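Local coordinates for protein probable thioesterase (Thermus thermophilus, PDB 1Z54) that probably hydrolyses the thioester bond of fatty acyl-CoA substrates, as a hotdog-fold member of the 4-hydroxybenzoyl-CoA thioesterase family, at residues S3-K8 with R33-E38. Numbering follows the deposited sequence.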
ATOM      1  N   SER A   3      17.122  19.294  -3.871  1.00 32.90           N
ATOM      2  CA  SER A   3      15.709  19.595  -3.646  1.00 28.44           C
ATOM      3  C   SER A   3      15.225  18.924  -2.367  1.00 25.66           C
ATOM      4  O   SER A   3      15.744  17.886  -1.965  1.00 23.32           O
ATOM      5  CB  SER A   3      14.855  19.110  -4.819  1.00 28.48           C
ATOM      6  OG  SER A   3      14.661  17.703  -4.767  1.00 30.82           O
ATOM      7  N   VAL A   4      14.227  19.521  -1.728  1.00 23.90           N
ATOM      8  CA  VAL A   4      13.679  18.962  -0.502  1.00 23.43           C
ATOM      9  C   VAL A   4      12.172  18.764  -0.625  1.00 22.25           C
ATOM     10  O   VAL A   4      11.443  19.668  -1.031  1.00 22.29           O
ATOM     11  CB  VAL A   4      13.968  19.872   0.707  1.00 23.32           C
ATOM     12  CG1 VAL A   4      13.431  19.231   1.979  1.00 23.29           C
ATOM     13  CG2 VAL A   4      15.465  20.115   0.822  1.00 21.23           C
ATOM     14  N   THR A   5      11.712  17.573  -0.270  1.00 21.58           N
ATOM     15  CA  THR A   5      10.296  17.250  -0.348  1.00 19.79           C
ATOM     16  C   THR A   5       9.744  16.957   1.034  1.00 20.00           C
ATOM     17  O   THR A   5      10.202  16.034   1.706  1.00 19.33           O
ATOM     18  CB  THR A   5      10.061  16.008  -1.228  1.00 19.14           C
ATOM     19  OG1 THR A   5      10.694  16.197  -2.499  1.00 19.20           O
ATOM     20  CG2 THR A   5       8.566  15.773  -1.435  1.00 15.95           C
ATOM     21  N   ARG A   6       8.761  17.740   1.460  1.00 19.63           N
ATOM     22  CA  ARG A   6       8.150  17.524   2.764  1.00 22.41           C
ATOM     23  C   ARG A   6       7.013  16.506   2.630  1.00 21.77           C
ATOM     24  O   ARG A   6       6.173  16.609   1.737  1.00 21.85           O
ATOM     25  CB  ARG A   6       7.621  18.846   3.333  1.00 25.59           C
ATOM     26  CG  ARG A   6       8.722  19.830   3.708  1.00 33.62           C
ATOM     27  CD  ARG A   6       8.157  21.127   4.269  1.00 39.68           C
ATOM     28  NE  ARG A   6       7.338  20.887   5.454  1.00 47.31           N
ATOM     29  CZ  ARG A   6       6.790  21.846   6.196  1.00 50.44           C
ATOM     30  NH1 ARG A   6       6.060  21.525   7.257  1.00 52.32           N
ATOM     31  NH2 ARG A   6       6.971  23.127   5.880  1.00 51.89           N
ATOM     32  N   ILE A   7       6.996  15.517   3.516  1.00 19.89           N
ATOM     33  CA  ILE A   7       5.966  14.486   3.470  1.00 17.63           C
ATOM     34  C   ILE A   7       5.354  14.250   4.841  1.00 16.13           C
ATOM     35  O   ILE A   7       6.047  13.870   5.786  1.00 15.58           O
ATOM     36  CB  ILE A   7       6.547  13.147   2.939  1.00 18.04           C
ATOM     37  CG1 ILE A   7       6.978  13.306   1.478  1.00 16.28           C
ATOM     38  CG2 ILE A   7       5.516  12.036   3.063  1.00 15.78           C
ATOM     39  CD1 ILE A   7       7.583  12.045   0.866  1.00 14.72           C
ATOM     40  N   LYS A   8       4.052  14.490   4.952  1.00 16.96           N
ATOM     41  CA  LYS A   8       3.348  14.266   6.208  1.00 18.28           C
ATOM     42  C   LYS A   8       3.011  12.776   6.302  1.00 17.65           C
ATOM     43  O   LYS A   8       2.320  12.235   5.439  1.00 16.81           O
ATOM     44  CB  LYS A   8       2.067  15.093   6.246  1.00 19.32           C
ATOM     45  CG  LYS A   8       1.272  14.972   7.536  1.00 22.25           C
ATOM     46  CD  LYS A   8       0.087  15.929   7.516  1.00 25.82           C
ATOM     47  CE  LYS A   8      -0.807  15.761   8.725  1.00 27.91           C
ATOM     48  NZ  LYS A   8      -1.853  16.835   8.793  1.00 32.92           N
ATOM     49  N   ARG A  33      11.665  11.947  -5.600  1.00 13.95           N
ATOM     50  CA  ARG A  33      12.259  11.866  -6.930  1.00 13.83           C
ATOM     51  C   ARG A  33      11.345  12.580  -7.943  1.00 15.23           C
ATOM     52  O   ARG A  33      11.800  13.384  -8.768  1.00 13.97           O
ATOM     53  CB  ARG A  33      12.454  10.390  -7.321  1.00 13.04           C
ATOM     54  CG  ARG A  33      12.984  10.183  -8.735  1.00 13.36           C
ATOM     55  CD  ARG A  33      13.398   8.731  -9.035  1.00 14.38           C
ATOM     56  NE  ARG A  33      12.321   7.732  -8.965  1.00 16.80           N
ATOM     57  CZ  ARG A  33      12.048   6.986  -7.895  1.00 18.85           C
ATOM     58  NH1 ARG A  33      12.761   7.119  -6.783  1.00 17.77           N
ATOM     59  NH2 ARG A  33      11.084   6.073  -7.941  1.00 17.28           N
ATOM     60  N   VAL A  34      10.049  12.289  -7.863  1.00 14.40           N
ATOM     61  CA  VAL A  34       9.058  12.883  -8.752  1.00 15.57           C
ATOM     62  C   VAL A  34       9.008  14.415  -8.605  1.00 17.35           C
ATOM     63  O   VAL A  34       8.889  15.151  -9.590  1.00 15.55           O
ATOM     64  CB  VAL A  34       7.660  12.273  -8.462  1.00 18.80           C
ATOM     65  CG1 VAL A  34       6.567  13.181  -8.983  1.00 17.11           C
ATOM     66  CG2 VAL A  34       7.565  10.883  -9.098  1.00 16.06           C
ATOM     67  N   ASP A  35       9.089  14.882  -7.367  1.00 16.47           N
ATOM     68  CA  ASP A  35       9.064  16.308  -7.072  1.00 19.16           C
ATOM     69  C   ASP A  35      10.331  16.955  -7.659  1.00 18.56           C
ATOM     70  O   ASP A  35      10.278  18.033  -8.254  1.00 19.68           O
ATOM     71  CB  ASP A  35       8.995  16.498  -5.553  1.00 19.56           C
ATOM     72  CG  ASP A  35       8.844  17.952  -5.138  1.00 22.32           C
ATOM     73  OD1 ASP A  35       8.099  18.699  -5.802  1.00 23.85           O
ATOM     74  OD2 ASP A  35       9.459  18.340  -4.128  1.00 24.29           O
ATOM     75  N   PHE A  36      11.461  16.274  -7.501  1.00 17.98           N
ATOM     76  CA  PHE A  36      12.748  16.745  -8.015  1.00 19.82           C
ATOM     77  C   PHE A  36      12.647  16.945  -9.530  1.00 20.13           C
ATOM     78  O   PHE A  36      12.961  18.023 -10.053  1.00 17.92           O
ATOM     79  CB  PHE A  36      13.825  15.710  -7.670  1.00 19.84           C
ATOM     80  CG  PHE A  36      15.200  16.024  -8.205  1.00 18.97           C
ATOM     81  CD1 PHE A  36      15.532  15.745  -9.524  1.00 18.38           C
ATOM     82  CD2 PHE A  36      16.179  16.551  -7.365  1.00 21.66           C
ATOM     83  CE1 PHE A  36      16.821  15.980 -10.001  1.00 20.56           C
ATOM     84  CE2 PHE A  36      17.477  16.793  -7.829  1.00 20.44           C
ATOM     85  CZ  PHE A  36      17.800  16.507  -9.146  1.00 20.35           C
ATOM     86  N   LEU A  37      12.191  15.906 -10.224  1.00 17.05           N
ATOM     87  CA  LEU A  37      12.033  15.955 -11.669  1.00 17.82           C
ATOM     88  C   LEU A  37      11.070  17.056 -12.103  1.00 20.37           C
ATOM     89  O   LEU A  37      11.314  17.742 -13.097  1.00 21.46           O
ATOM     90  CB  LEU A  37      11.545  14.608 -12.185  1.00 15.80           C
ATOM     91  CG  LEU A  37      12.613  13.518 -12.254  1.00 15.88           C
ATOM     92  CD1 LEU A  37      11.961  12.184 -12.554  1.00 16.40           C
ATOM     93  CD2 LEU A  37      13.632  13.865 -13.339  1.00 17.23           C
ATOM     94  N   GLU A  38       9.975  17.231 -11.370  1.00 20.07           N
ATOM     95  CA  GLU A  38       9.027  18.274 -11.730  1.00 23.50           C
ATOM     96  C   GLU A  38       9.694  19.649 -11.580  1.00 24.12           C
ATOM     97  O   GLU A  38       9.717  20.443 -12.519  1.00 23.32           O
ATOM     98  CB  GLU A  38       7.774  18.173 -10.850  1.00 25.18           C
ATOM     99  CG  GLU A  38       6.799  19.335 -10.975  1.00 28.00           C
ATOM    100  CD  GLU A  38       5.454  19.045 -10.312  1.00 32.41           C
ATOM    101  OE1 GLU A  38       4.557  18.505 -10.994  1.00 34.32           O
ATOM    102  OE2 GLU A  38       5.292  19.346  -9.109  1.00 34.05           O
TER
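A single hydrogen bond, from Thr-5 OG1 to Asp-35 OD2 over 3.0 Å, joins strand 3-8 to helix 24-39, and the two side chains reach it from opposite directions. Followed outward, Asp-35 first sets its CB 3.5 Å from Thr-5 OG1. With CG anti to the backbone N (chi1 -175°), the carboxylate is carried out from the helix toward Thr-5; Asp-35 CG lies 3.7 Å from Thr-5 OG1, a spacing that simply follows from the bond made by OD2. At the tip, OD2 accepts that bond through its anti lone pair, the one directed away from OD1. Asp-35 OD2 also stands 3.8 Å from Thr-5 CG2, so the methyl as well as the hydroxyl borders it. Arg-39, one turn further along the helix, forms a long, weak ion pair with OD2 and a weak hydrogen bond to Val-4 O; its positive charge may favour the ionised carboxylate. Lys-8 of this chain forms a salt bridge with Asp-35 of the second subunit, so the same aspartate position also serves the subunit interface.

Ser-3 makes the second touch. Its OG comes to the edge of the Phe-36 ring, near the ring plane, 3.2 Å from CD2, and also nears Phe-36 CB at 3.6 Å. This is an edge contact with a ring carbon, and the hydroxyl does not lie over the aromatic face.

The short segments run at 132° with their axes 8.2 Å apart at closest approach, and together they bury 188 Å², a modest interface. In the hotdog fold, helix 24-39 lies along the concave face of the antiparallel sheet. Strand 3-8 is an outermost strand of that sheet within the chain, bonded through its backbone to strand 72-82; Phe-36 bridges from the helix to Thr-77 of that strand and to Leu-129 of helix 120-129.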